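Ferripyochelin binding protein (Salmonella enterica subsp. enterica serovar Typhimurium, PDB 3R3R) binds zinc and, as a left-handed beta-helix protein of the gamma-class carbonic anhydrase family, may act as a carbonic anhydrase-like enzyme. Local coordinates at residues Pro16-Gly19 against Gln20-Ile24; Ser28-Ile31 against Gly32-Leu36; Val40-Trp43 against Pro44-Ile48; Thr61-Gln64 against Asp65-Leu69; Val125-Gly128 against Ala129-Val133. All coordinates share one frame; numbering follows the deposited sequence.

All five interactions turn corners of one left-handed beta-helix and pack aliphatic side chains inside the bend. Interaction 1 is a surface contact on the N-terminal coil and has a water across its corner; interactions 2, 3 and 4 are buried, and interaction 5, partly buried, lies about 27 Å from interaction 1, centre to centre. Interactions 3, 4 and 5 turn the same corner; interaction 1 enters their first sheet from the preceding corner, and interaction 2 turns the third, from the sheet of strand 29-31 to that of 34-36. Interactions 3 and 4 are stacked neighbours, centres about 5 Å apart. The turn chemistry differs: interactions 4 and 5 use a serine to grip a carbonyl within the turn, whereas interaction 3 receives its serine from the preceding coil.

Interaction 1 of 5, residues Pro16-Gly19 against Gln20-Ile24; sequences PGIG and QRVMI
Ile18 holds CG2 anti to its backbone N, with CG1 anti to the carbonyl carbon (chi1 -51°), and this sends its two branches to different residues beyond the corner. CG2 presses on the valine, with Ile18 CG2 3.6 Å from Val22 CB and 3.8 Å from Val22 CG2; the two side chains cross at about a right angle. A further bend at chi2 (-59°) carries the longer branch to Ile24, which it meets tip to tip, Ile18 CD1 lying 3.9 Å from Ile24 CD1. Val22 CG2 also sits 3.7 Å from Gly19 O. No direct hydrogen bond joins the two segments, but a water spans the bend, donating to Gly19 O at 2.8 Å and accepting from Val22 N at 3.0 Å. At the outer tip, Arg21 has a positive phi (57°) and pairs through NE with Asp39, while its carbonyl oxygen is bonded to Lys175 of helix 158-182. On the inner side, Leu36 of strand 34-36 packs on Ile18, Val22 and Ile24. Strands 17-18 and 23-24 each edge a sheet, and branched aliphatics turned inward on both arms of a bend are characteristic of a left-handed beta-helix corner, here in its N-terminal coil.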
loop_
_atom_site.group_PDB
_atom_site.type_symbol
_atom_site.label_atom_id
_atom_site.label_comp_id
_atom_site.label_asym_id
_atom_site.label_seq_id
_atom_site.Cartn_x
_atom_site.Cartn_y
_atom_site.Cartn_z
ATOM N N PRO A 16 -1.863 -15.836 -0.885
ATOM C CA PRO A 16 -1.112 -14.855 -0.096
ATOM C C PRO A 16 -0.129 -15.477 0.899
ATOM O O PRO A 16 -0.387 -16.552 1.451
ATOM C CB PRO A 16 -2.217 -14.074 0.623
ATOM C CG PRO A 16 -3.388 -14.137 -0.346
ATOM C CD PRO A 16 -3.313 -15.571 -0.862
ATOM N N GLY A 17 0.997 -14.796 1.102
ATOM C CA GLY A 17 1.990 -15.180 2.094
ATOM C C GLY A 17 1.992 -14.165 3.220
ATOM O O GLY A 17 2.143 -12.977 2.962
ATOM N N ILE A 18 1.826 -14.623 4.459
ATOM C CA ILE A 18 1.507 -13.749 5.589
ATOM C C ILE A 18 2.555 -13.923 6.681
ATOM O O ILE A 18 2.848 -15.053 7.100
ATOM C CB ILE A 18 0.125 -14.105 6.188
ATOM C CG1 ILE A 18 -0.952 -14.175 5.095
ATOM C CG2 ILE A 18 -0.249 -13.139 7.314
ATOM C CD1 ILE A 18 -1.142 -12.881 4.307
ATOM N N GLY A 19 3.128 -12.812 7.136
ATOM C CA GLY A 19 4.063 -12.842 8.249
ATOM C C GLY A 19 3.389 -12.867 9.607
ATOM O O GLY A 19 2.274 -13.359 9.758
ATOM N N GLN A 20 4.073 -12.339 10.614
ATOM C CA GLN A 20 3.544 -12.391 11.971
ATOM C C GLN A 20 2.824 -11.113 12.380
ATOM O O GLN A 20 3.182 -10.015 11.949
ATOM C CB GLN A 20 4.671 -12.705 12.958
ATOM C CG GLN A 20 5.339 -14.049 12.689
ATOM C CD GLN A 20 4.370 -15.213 12.817
ATOM O OE1 GLN A 20 3.706 -15.368 13.841
ATOM N NE2 GLN A 20 4.278 -16.029 11.772
ATOM N N ARG A 21 1.811 -11.279 13.227
ATOM C CA ARG A 21 1.016 -10.180 13.767
ATOM C C ARG A 21 0.390 -9.349 12.643
ATOM O O ARG A 21 0.300 -8.124 12.731
ATOM C CB ARG A 21 1.861 -9.303 14.689
ATOM C CG ARG A 21 2.543 -10.088 15.837
ATOM C CD ARG A 21 3.438 -9.168 16.651
ATOM N NE ARG A 21 4.493 -8.618 15.814
ATOM C CZ ARG A 21 5.628 -9.250 15.531
ATOM N NH1 ARG A 21 5.883 -10.451 16.049
ATOM N NH2 ARG A 21 6.514 -8.662 14.741
ATOM N N VAL A 22 -0.035 -10.018 11.575
ATOM C CA VAL A 22 -0.685 -9.330 10.463
ATOM C C VAL A 22 -2.185 -9.272 10.714
ATOM O O VAL A 22 -2.792 -10.290 11.068
ATOM C CB VAL A 22 -0.389 -10.040 9.125
ATOM C CG1 VAL A 22 -1.168 -9.397 7.970
ATOM C CG2 VAL A 22 1.091 -9.975 8.831
ATOM N N MET A 23 -2.780 -8.091 10.554
ATOM C CA MET A 23 -4.231 -7.988 10.577
ATOM C C MET A 23 -4.760 -7.908 9.146
ATOM O O MET A 23 -4.312 -7.070 8.372
ATOM C CB MET A 23 -4.684 -6.726 11.315
ATOM C CG MET A 23 -6.199 -6.579 11.361
ATOM S SD MET A 23 -6.719 -5.001 12.090
ATOM C CE MET A 23 -6.167 -3.849 10.835
ATOM N N ILE A 24 -5.694 -8.787 8.797
ATOM C CA ILE A 24 -6.426 -8.643 7.546
ATOM C C ILE A 24 -7.902 -8.622 7.877
ATOM O O ILE A 24 -8.470 -9.629 8.304
ATOM C CB ILE A 24 -6.134 -9.756 6.529
ATOM C CG1 ILE A 24 -4.623 -9.903 6.309
ATOM C CG2 ILE A 24 -6.835 -9.450 5.209
ATOM C CD1 ILE A 24 -4.130 -11.354 6.298
HETATM O O HOH W 1 -0.120 -12.954 11.173
#

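Interaction 2 of 5, residues Ser28-Ile31 against Gly32-Leu36; sequences SVVI and GDVRL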
loop_
_atom_site.group_PDB
_atom_site.type_symbol
_atom_site.label_atom_id
_atom_site.label_comp_id
_atom_site.label_asym_id
_atom_site.label_seq_id
_atom_site.Cartn_x
_atom_site.Cartn_y
_atom_site.Cartn_z
ATOM N N SER A 28 -12.196 -7.519 4.014
ATOM C CA SER A 28 -11.277 -7.224 2.933
ATOM C C SER A 28 -11.029 -8.446 2.063
ATOM O O SER A 28 -11.436 -9.550 2.411
ATOM C CB SER A 28 -10.017 -6.581 3.485
ATOM O OG SER A 28 -10.413 -5.310 4.000
ATOM N N VAL A 29 -10.414 -8.231 0.909
ATOM C CA VAL A 29 -10.295 -9.266 -0.106
ATOM C C VAL A 29 -8.854 -9.232 -0.594
ATOM O O VAL A 29 -8.404 -8.220 -1.153
ATOM C CB VAL A 29 -11.275 -9.020 -1.277
ATOM C CG1 VAL A 29 -11.080 -10.065 -2.370
ATOM C CG2 VAL A 29 -12.744 -8.991 -0.782
ATOM N N VAL A 30 -8.123 -10.323 -0.357
ATOM C CA VAL A 30 -6.708 -10.400 -0.684
ATOM C C VAL A 30 -6.485 -11.633 -1.548
ATOM O O VAL A 30 -6.675 -12.751 -1.086
ATOM C CB VAL A 30 -5.854 -10.442 0.605
ATOM C CG1 VAL A 30 -4.362 -10.544 0.267
ATOM C CG2 VAL A 30 -6.160 -9.214 1.461
ATOM N N ILE A 31 -6.108 -11.416 -2.804
ATOM C CA ILE A 31 -6.102 -12.464 -3.818
ATOM C C ILE A 31 -4.716 -12.702 -4.391
ATOM O O ILE A 31 -4.023 -11.767 -4.795
ATOM C CB ILE A 31 -7.023 -12.051 -4.990
ATOM C CG1 ILE A 31 -8.473 -11.896 -4.527
ATOM C CG2 ILE A 31 -6.923 -13.033 -6.159
ATOM C CD1 ILE A 31 -9.319 -11.054 -5.461
ATOM N N GLY A 32 -4.327 -13.967 -4.479
ATOM C CA GLY A 32 -3.166 -14.314 -5.273
ATOM C C GLY A 32 -1.845 -14.062 -4.582
ATOM O O GLY A 32 -1.693 -14.311 -3.377
ATOM N N ASP A 33 -0.886 -13.569 -5.360
ATOM C CA ASP A 33 0.486 -13.451 -4.889
ATOM C C ASP A 33 0.663 -12.108 -4.175
ATOM O O ASP A 33 1.221 -11.143 -4.735
ATOM C CB ASP A 33 1.463 -13.600 -6.050
ATOM C CG ASP A 33 2.903 -13.764 -5.592
ATOM O OD1 ASP A 33 3.172 -13.726 -4.368
ATOM O OD2 ASP A 33 3.767 -13.933 -6.483
ATOM N N VAL A 34 0.149 -12.059 -2.945
ATOM C CA VAL A 34 0.236 -10.885 -2.087
ATOM C C VAL A 34 1.067 -11.298 -0.891
ATOM O O VAL A 34 0.717 -12.230 -0.165
ATOM C CB VAL A 34 -1.149 -10.409 -1.633
ATOM C CG1 VAL A 34 -1.027 -9.230 -0.676
ATOM C CG2 VAL A 34 -1.995 -10.031 -2.861
ATOM N N ARG A 35 2.179 -10.602 -0.702
ATOM C CA ARG A 35 3.173 -10.948 0.310
ATOM C C ARG A 35 3.121 -9.868 1.386
ATOM O O ARG A 35 3.483 -8.726 1.130
ATOM C CB ARG A 35 4.554 -11.009 -0.361
ATOM C CG ARG A 35 4.558 -11.855 -1.644
ATOM C CD ARG A 35 5.782 -11.635 -2.508
ATOM N NE ARG A 35 5.632 -12.255 -3.827
ATOM C CZ ARG A 35 6.544 -12.175 -4.791
ATOM N NH1 ARG A 35 7.677 -11.506 -4.578
ATOM N NH2 ARG A 35 6.336 -12.768 -5.963
ATOM N N LEU A 36 2.631 -10.214 2.573
ATOM C CA LEU A 36 2.436 -9.243 3.644
ATOM C C LEU A 36 3.438 -9.547 4.740
ATOM O O LEU A 36 3.399 -10.613 5.361
ATOM C CB LEU A 36 1.018 -9.327 4.203
ATOM C CG LEU A 36 -0.086 -9.124 3.170
ATOM C CD1 LEU A 36 -1.425 -9.158 3.862
ATOM C CD2 LEU A 36 0.090 -7.801 2.395
#
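Val30 and Val34 meet through their CG1 methyls, Val30 CG1 to Val34 CG1 at 3.7 Å, with the two side chains at about a right angle. In both valines CG1 lies anti to the backbone N (chi1 179° in Val30), which leaves the other methyl of Val34 to face the backbone: Val34 CG2 is 3.3 Å from Ile31 O and 4.0 Å from Val30 CG1. Between them the chain turns at Gly32, whose positive phi (80°) is one that glycine adopts readily, and at Asp33, the centre of an inverse gamma turn. This is one of the bends of the left-handed beta-helix, passing the chain from the sheet of strand 29-31 to that of strand 34-36; Ile31, just before it, has its side chain about 11 Å from the bound zinc. Beyond the turn, Arg35 grips the Asp33 carboxylate side-on in a salt bridge. Arg35 NE donates to Asp33 OD1 at 2.9 Å in an almost straight bond, arriving 37° out of the carboxylate plane, and Arg35 NH2 reaches Asp33 OD2, also at 2.9 Å, on its syn side but likewise tilted from that plane. Further out, Leu8, Pro16 and Ile24 pack on Val30, and Tyr54 of strand 54-57 makes a cation-pi contact with Arg35.

Interaction 3 of 5, residues Val40-Trp43 against Pro44-Ile48; sequences VGIW and PLVVI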
loop_
_atom_site.group_PDB
_atom_site.type_symbol
_atom_site.label_atom_id
_atom_site.label_comp_id
_atom_site.label_asym_id
_atom_site.label_seq_id
_atom_site.Cartn_x
_atom_site.Cartn_y
_atom_site.Cartn_z
ATOM N N VAL A 40 1.943 -5.833 9.249
ATOM C CA VAL A 40 1.088 -5.166 8.268
ATOM C C VAL A 40 -0.359 -5.169 8.761
ATOM O O VAL A 40 -0.824 -6.153 9.351
ATOM C CB VAL A 40 1.207 -5.856 6.886
ATOM C CG1 VAL A 40 0.072 -5.465 5.945
ATOM C CG2 VAL A 40 2.531 -5.503 6.238
ATOM N N GLY A 41 -1.059 -4.058 8.547
ATOM C CA GLY A 41 -2.477 -3.991 8.841
ATOM C C GLY A 41 -3.266 -3.657 7.601
ATOM O O GLY A 41 -3.021 -2.620 6.982
ATOM N N ILE A 42 -4.211 -4.532 7.255
ATOM C CA ILE A 42 -5.124 -4.319 6.129
ATOM C C ILE A 42 -6.499 -4.043 6.738
ATOM O O ILE A 42 -7.101 -4.905 7.388
ATOM C CB ILE A 42 -5.193 -5.552 5.204
ATOM C CG1 ILE A 42 -3.795 -6.052 4.811
ATOM C CG2 ILE A 42 -6.111 -5.270 4.004
ATOM C CD1 ILE A 42 -2.922 -5.025 4.163
ATOM N N TRP A 43 -6.956 -2.810 6.559
ATOM C CA TRP A 43 -8.135 -2.282 7.228
ATOM C C TRP A 43 -9.420 -2.653 6.449
ATOM O O TRP A 43 -9.338 -3.313 5.414
ATOM C CB TRP A 43 -7.895 -0.768 7.451
ATOM C CG TRP A 43 -6.801 -0.615 8.470
ATOM C CD1 TRP A 43 -5.442 -0.701 8.266
ATOM C CD2 TRP A 43 -6.984 -0.492 9.884
ATOM N NE1 TRP A 43 -4.774 -0.600 9.473
ATOM C CE2 TRP A 43 -5.702 -0.475 10.478
ATOM C CE3 TRP A 43 -8.116 -0.378 10.706
ATOM C CZ2 TRP A 43 -5.523 -0.347 11.859
ATOM C CZ3 TRP A 43 -7.934 -0.255 12.072
ATOM C CH2 TRP A 43 -6.648 -0.246 12.634
ATOM N N PRO A 44 -10.608 -2.268 6.958
ATOM C CA PRO A 44 -11.838 -2.736 6.299
ATOM C C PRO A 44 -12.031 -2.310 4.842
ATOM O O PRO A 44 -11.616 -1.224 4.406
ATOM C CB PRO A 44 -12.954 -2.143 7.171
ATOM C CG PRO A 44 -12.312 -2.060 8.568
ATOM C CD PRO A 44 -10.881 -1.656 8.275
ATOM N N LEU A 45 -12.715 -3.183 4.109
ATOM C CA LEU A 45 -13.140 -2.941 2.731
ATOM C C LEU A 45 -11.975 -2.519 1.839
ATOM O O LEU A 45 -12.078 -1.569 1.059
ATOM C CB LEU A 45 -14.311 -1.941 2.670
ATOM C CG LEU A 45 -15.577 -2.394 3.426
ATOM C CD1 LEU A 45 -16.721 -1.413 3.210
ATOM C CD2 LEU A 45 -16.026 -3.810 3.037
ATOM N N VAL A 46 -10.872 -3.251 1.947
ATOM C CA VAL A 46 -9.729 -3.095 1.052
ATOM C C VAL A 46 -9.703 -4.261 0.076
ATOM O O VAL A 46 -10.004 -5.391 0.458
ATOM C CB VAL A 46 -8.422 -3.086 1.886
ATOM C CG1 VAL A 46 -7.193 -3.215 1.012
ATOM C CG2 VAL A 46 -8.326 -1.815 2.705
ATOM N N VAL A 47 -9.308 -4.002 -1.165
ATOM C CA VAL A 47 -8.995 -5.076 -2.114
ATOM C C VAL A 47 -7.518 -5.036 -2.462
ATOM O O VAL A 47 -7.003 -3.978 -2.836
ATOM C CB VAL A 47 -9.767 -4.932 -3.440
ATOM C CG1 VAL A 47 -9.487 -6.136 -4.349
ATOM C CG2 VAL A 47 -11.271 -4.793 -3.190
ATOM N N ILE A 48 -6.832 -6.176 -2.351
ATOM C CA ILE A 48 -5.451 -6.299 -2.827
ATOM C C ILE A 48 -5.450 -7.475 -3.780
ATOM O O ILE A 48 -5.646 -8.608 -3.349
ATOM C CB ILE A 48 -4.433 -6.533 -1.698
ATOM C CG1 ILE A 48 -4.643 -5.512 -0.570
ATOM C CG2 ILE A 48 -3.022 -6.454 -2.269
ATOM C CD1 ILE A 48 -3.688 -5.643 0.609
#
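Ile42, on strand 41-42, faces Val46 and Ile48 across a corner of the left-handed beta-helix, where the chain passes into strand 47-50. With CG1 beside the backbone N (chi1 -50°), CG2 stands anti to that N, and Ile42 CG2 lies 3.8 Å from Val46 CG1, the side chains crossing at about a right angle. The other branch folds over at chi2 (-56°) and meets the last isoleucine tip to tip, Ile42 CD1 3.7 Å from Ile48 CD1; Ile63 of the next coil and Leu36 also pack on Ile42. Trp43 follows, its ring carried off toward helix 158-182. There it packs edge-to-face with Tyr171 and meets Tyr178 with planes near perpendicular. Its carbonyl has Val46 over it, Trp43 O lying 3.3 Å from Val46 CG2, and is hydrogen-bonded to Ser28 OG of the preceding coil, which also bonds Val46 N; the serine hydroxyl thus ties both ends of the bend. Leu45, at the tip, takes a positive phi (53°). Trp43 and Pro44 run side by side, pointing the same way, with Trp43 CB 3.2 Å from Pro44 CD. The proline methylene then comes to the indole at its edge, near the ring plane, Pro44 CD being 3.9 Å from Trp43 CE3.

Interaction 4 of 5, residues Thr61-Gln64 against Asp65-Leu69; sequences TNIQ and DGSVL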
loop_
_atom_site.group_PDB
_atom_site.type_symbol
_atom_site.label_atom_id
_atom_site.label_comp_id
_atom_site.label_asym_id
_atom_site.label_seq_id
_atom_site.Cartn_x
_atom_site.Cartn_y
_atom_site.Cartn_z
ATOM N N THR A 61 3.520 -1.714 7.675
ATOM C CA THR A 61 2.797 -0.856 6.739
ATOM C C THR A 61 1.296 -1.052 6.886
ATOM O O THR A 61 0.820 -2.184 7.049
ATOM C CB THR A 61 3.285 -1.143 5.310
ATOM O OG1 THR A 61 4.574 -0.524 5.179
ATOM C CG2 THR A 61 2.309 -0.646 4.222
ATOM N N ASN A 62 0.562 0.067 6.878
ATOM C CA ASN A 62 -0.885 0.039 6.941
ATOM C C ASN A 62 -1.485 0.376 5.584
ATOM O O ASN A 62 -1.031 1.295 4.889
ATOM C CB ASN A 62 -1.429 0.949 8.058
ATOM C CG ASN A 62 -0.953 2.391 7.952
ATOM O OD1 ASN A 62 0.133 2.767 8.467
ATOM N ND2 ASN A 62 -1.752 3.204 7.306
ATOM N N ILE A 63 -2.495 -0.402 5.219
ATOM C CA ILE A 63 -3.293 -0.147 4.039
ATOM C C ILE A 63 -4.705 0.167 4.524
ATOM O O ILE A 63 -5.439 -0.723 4.966
ATOM C CB ILE A 63 -3.332 -1.369 3.072
ATOM C CG1 ILE A 63 -1.917 -1.884 2.726
ATOM C CG2 ILE A 63 -4.110 -0.998 1.810
ATOM C CD1 ILE A 63 -1.022 -0.870 2.060
ATOM N N GLN A 64 -5.073 1.441 4.453
ATOM C CA GLN A 64 -6.284 1.905 5.110
ATOM C C GLN A 64 -7.567 1.664 4.318
ATOM O O GLN A 64 -7.559 1.311 3.118
ATOM C CB GLN A 64 -6.140 3.369 5.517
ATOM C CG GLN A 64 -5.092 3.575 6.580
ATOM C CD GLN A 64 -4.882 5.057 6.865
ATOM O OE1 GLN A 64 -5.760 5.886 6.568
ATOM N NE2 GLN A 64 -3.754 5.396 7.458
ATOM N N ASP A 65 -8.666 1.874 5.033
ATOM C CA ASP A 65 -9.995 1.442 4.637
ATOM C C ASP A 65 -10.353 1.936 3.254
ATOM O O ASP A 65 -10.145 3.115 2.922
ATOM C CB ASP A 65 -11.053 2.018 5.600
ATOM C CG ASP A 65 -10.553 2.196 7.046
ATOM O OD1 ASP A 65 -11.180 1.631 7.984
ATOM O OD2 ASP A 65 -9.573 2.947 7.259
ATOM N N GLY A 66 -10.944 1.054 2.455
ATOM C CA GLY A 66 -11.442 1.448 1.143
ATOM C C GLY A 66 -10.406 1.556 0.044
ATOM O O GLY A 66 -10.742 1.945 -1.063
ATOM N N SER A 67 -9.158 1.206 0.317
ATOM C CA SER A 67 -8.129 1.237 -0.712
ATOM C C SER A 67 -8.269 0.082 -1.703
ATOM O O SER A 67 -8.822 -0.975 -1.376
ATOM C CB SER A 67 -6.736 1.209 -0.065
ATOM O OG SER A 67 -6.485 2.409 0.653
ATOM N N VAL A 68 -7.750 0.284 -2.911
ATOM C CA VAL A 68 -7.650 -0.781 -3.902
ATOM C C VAL A 68 -6.234 -0.798 -4.437
ATOM O O VAL A 68 -5.716 0.254 -4.846
ATOM C CB VAL A 68 -8.667 -0.614 -5.064
ATOM C CG1 VAL A 68 -8.407 -1.666 -6.161
ATOM C CG2 VAL A 68 -10.106 -0.728 -4.539
ATOM N N LEU A 69 -5.640 -1.994 -4.447
ATOM C CA LEU A 69 -4.267 -2.213 -4.887
ATOM C C LEU A 69 -4.292 -3.231 -6.018
ATOM O O LEU A 69 -4.793 -4.354 -5.837
ATOM C CB LEU A 69 -3.432 -2.760 -3.722
ATOM C CG LEU A 69 -2.879 -1.752 -2.703
ATOM C CD1 LEU A 69 -3.987 -0.954 -2.001
ATOM C CD2 LEU A 69 -2.025 -2.468 -1.680
#
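The peptide carbonyl of Gln64 is approached by Ser67 in two ways, once within its plane and once from above it. Ser67 N donates to Gln64 O at 3.2 Å in the carbonyl plane, closing a type II beta turn, while Ser67 OG donates to the same Gln64 O at 2.9 Å from 37° above that plane. Two donors from one residue thus grip a single oxygen. The hydroxyl arrives there because OG stands anti to the carbonyl carbon of Ser67 (chi1 -67°); it is also hydrogen-bonded to Val96 N, tying this turn to the next coil. At the second position of the turn, Asp65 brings OD2 within 3.9 Å of Gln64 CB, and this oxygen is hydrogen-bonded to His94 ND1. Inside the bend, Ile63 lays CG2 3.9 Å from Ser67 CB and 3.8 Å from Leu69 CD1. The isoleucine and leucine reach toward each other tip to tip, with Ile63 CD1 4.2 Å from Leu69 CD2. Gly66 supplies the positive phi (79°) required at the third position of the turn. Such type II turns, passing the chain from one parallel sheet to the next, are characteristic of left-handed beta-helix coils; this one leads into strand 68-70, whose last residue, His70, binds zinc.

Interaction 5 of 5, residues Val125-Gly128 against Ala129-Val133; sequences VMIG and AGSLV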
loop_
_atom_site.group_PDB
_atom_site.type_symbol
_atom_site.label_atom_id
_atom_site.label_comp_id
_atom_site.label_asym_id
_atom_site.label_seq_id
_atom_site.Cartn_x
_atom_site.Cartn_y
_atom_site.Cartn_z
ATOM N N VAL A 125 8.615 10.513 2.053
ATOM C CA VAL A 125 7.839 11.388 1.186
ATOM C C VAL A 125 6.423 11.475 1.723
ATOM O O VAL A 125 5.880 10.482 2.245
ATOM C CB VAL A 125 7.807 10.843 -0.264
ATOM C CG1 VAL A 125 6.749 11.549 -1.129
ATOM C CG2 VAL A 125 9.182 10.991 -0.899
ATOM N N MET A 126 5.830 12.668 1.621
ATOM C CA MET A 126 4.409 12.815 1.916
ATOM C C MET A 126 3.675 13.268 0.682
ATOM O O MET A 126 4.126 14.177 -0.026
ATOM C CB MET A 126 4.185 13.849 3.012
ATOM C CG MET A 126 2.747 14.017 3.466
ATOM S SD MET A 126 2.712 15.220 4.823
ATOM C CE MET A 126 4.242 14.815 5.656
ATOM N N ILE A 127 2.537 12.636 0.428
ATOM C CA ILE A 127 1.654 13.010 -0.682
ATOM C C ILE A 127 0.348 13.509 -0.076
ATOM O O ILE A 127 -0.236 12.834 0.735
ATOM C CB ILE A 127 1.405 11.794 -1.589
ATOM C CG1 ILE A 127 2.749 11.313 -2.181
ATOM C CG2 ILE A 127 0.367 12.107 -2.684
ATOM C CD1 ILE A 127 2.712 9.960 -2.760
ATOM N N GLY A 128 -0.080 14.699 -0.475
ATOM C CA GLY A 128 -1.309 15.267 0.054
ATOM C C GLY A 128 -2.541 14.470 -0.360
ATOM O O GLY A 128 -2.552 13.787 -1.378
ATOM N N ALA A 129 -3.611 14.602 0.414
ATOM C CA ALA A 129 -4.886 13.973 0.082
ATOM C C ALA A 129 -5.343 14.357 -1.322
ATOM O O ALA A 129 -5.141 15.487 -1.772
ATOM C CB ALA A 129 -5.933 14.380 1.098
ATOM N N GLY A 130 -5.989 13.421 -2.006
ATOM C CA GLY A 130 -6.603 13.710 -3.292
ATOM C C GLY A 130 -5.626 13.938 -4.435
ATOM O O GLY A 130 -6.003 14.520 -5.453
ATOM N N SER A 131 -4.391 13.468 -4.300
ATOM C CA SER A 131 -3.389 13.692 -5.340
ATOM C C SER A 131 -3.395 12.610 -6.412
ATOM O O SER A 131 -3.976 11.532 -6.228
ATOM C CB SER A 131 -2.009 13.716 -4.698
ATOM O OG SER A 131 -1.856 14.832 -3.830
ATOM N N LEU A 132 -2.734 12.898 -7.522
ATOM C CA LEU A 132 -2.552 11.906 -8.569
ATOM C C LEU A 132 -1.080 11.896 -8.969
ATOM O O LEU A 132 -0.547 12.920 -9.364
ATOM C CB LEU A 132 -3.467 12.200 -9.769
ATOM C CG LEU A 132 -3.448 11.110 -10.844
ATOM C CD1 LEU A 132 -4.783 11.017 -11.559
ATOM C CD2 LEU A 132 -2.351 11.400 -11.790
ATOM N N VAL A 133 -0.460 10.726 -8.879
ATOM C CA VAL A 133 0.930 10.553 -9.287
ATOM C C VAL A 133 0.914 9.791 -10.608
ATOM O O VAL A 133 0.536 8.621 -10.631
ATOM C CB VAL A 133 1.735 9.768 -8.234
ATOM C CG1 VAL A 133 3.173 9.603 -8.680
ATOM C CG2 VAL A 133 1.646 10.426 -6.847
#
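Ser131 meets Ile127 and Gly128 across a type II beta turn with Ala129 and Gly130 at its outer tip, a corner of the left-handed beta-helix within the region matching the bacterial transferase hexapeptide family. Its CB rests on the isoleucine, with Ser131 CB 3.5 Å from Ile127 CG2, and has the turn carbonyl on another flank, 3.4 Å away at Gly128 O. One bond further, OG is anti to the carbonyl carbon (chi1 -66°), a rotation that swings the hydroxyl back over the turn. Ser131 OG donates to Gly128 O at 2.8 Å, the donor standing 43° out of the carbonyl plane, and Ile127 CG2 lies 3.7 Å from the same Ser131 OG. The hydroxyl is also hydrogen-bonded to Gly147 N in the next coil. The backbone bond of the turn, Ser131 N to Gly128 O at 3.5 Å, is weak, and Ser131 N is hydrogen-bonded as well to Ser113 OG of the coil before. Gly130 has the positive phi (71°) of the third turn residue. Deeper in, contact thins to Ile127 CD1 and Val133 CG2, 4.2 Å apart, with Leu139 of strand 138-139 packing on both residues. Strand 125-127 lies between strands 107-109 and 143-146; strand 132-133 is the outermost of its sheet in this chain, beside strand 114-115. On the outer surface of the coil, Met126 packs on Glu160 and Leu164 of helix 158-182.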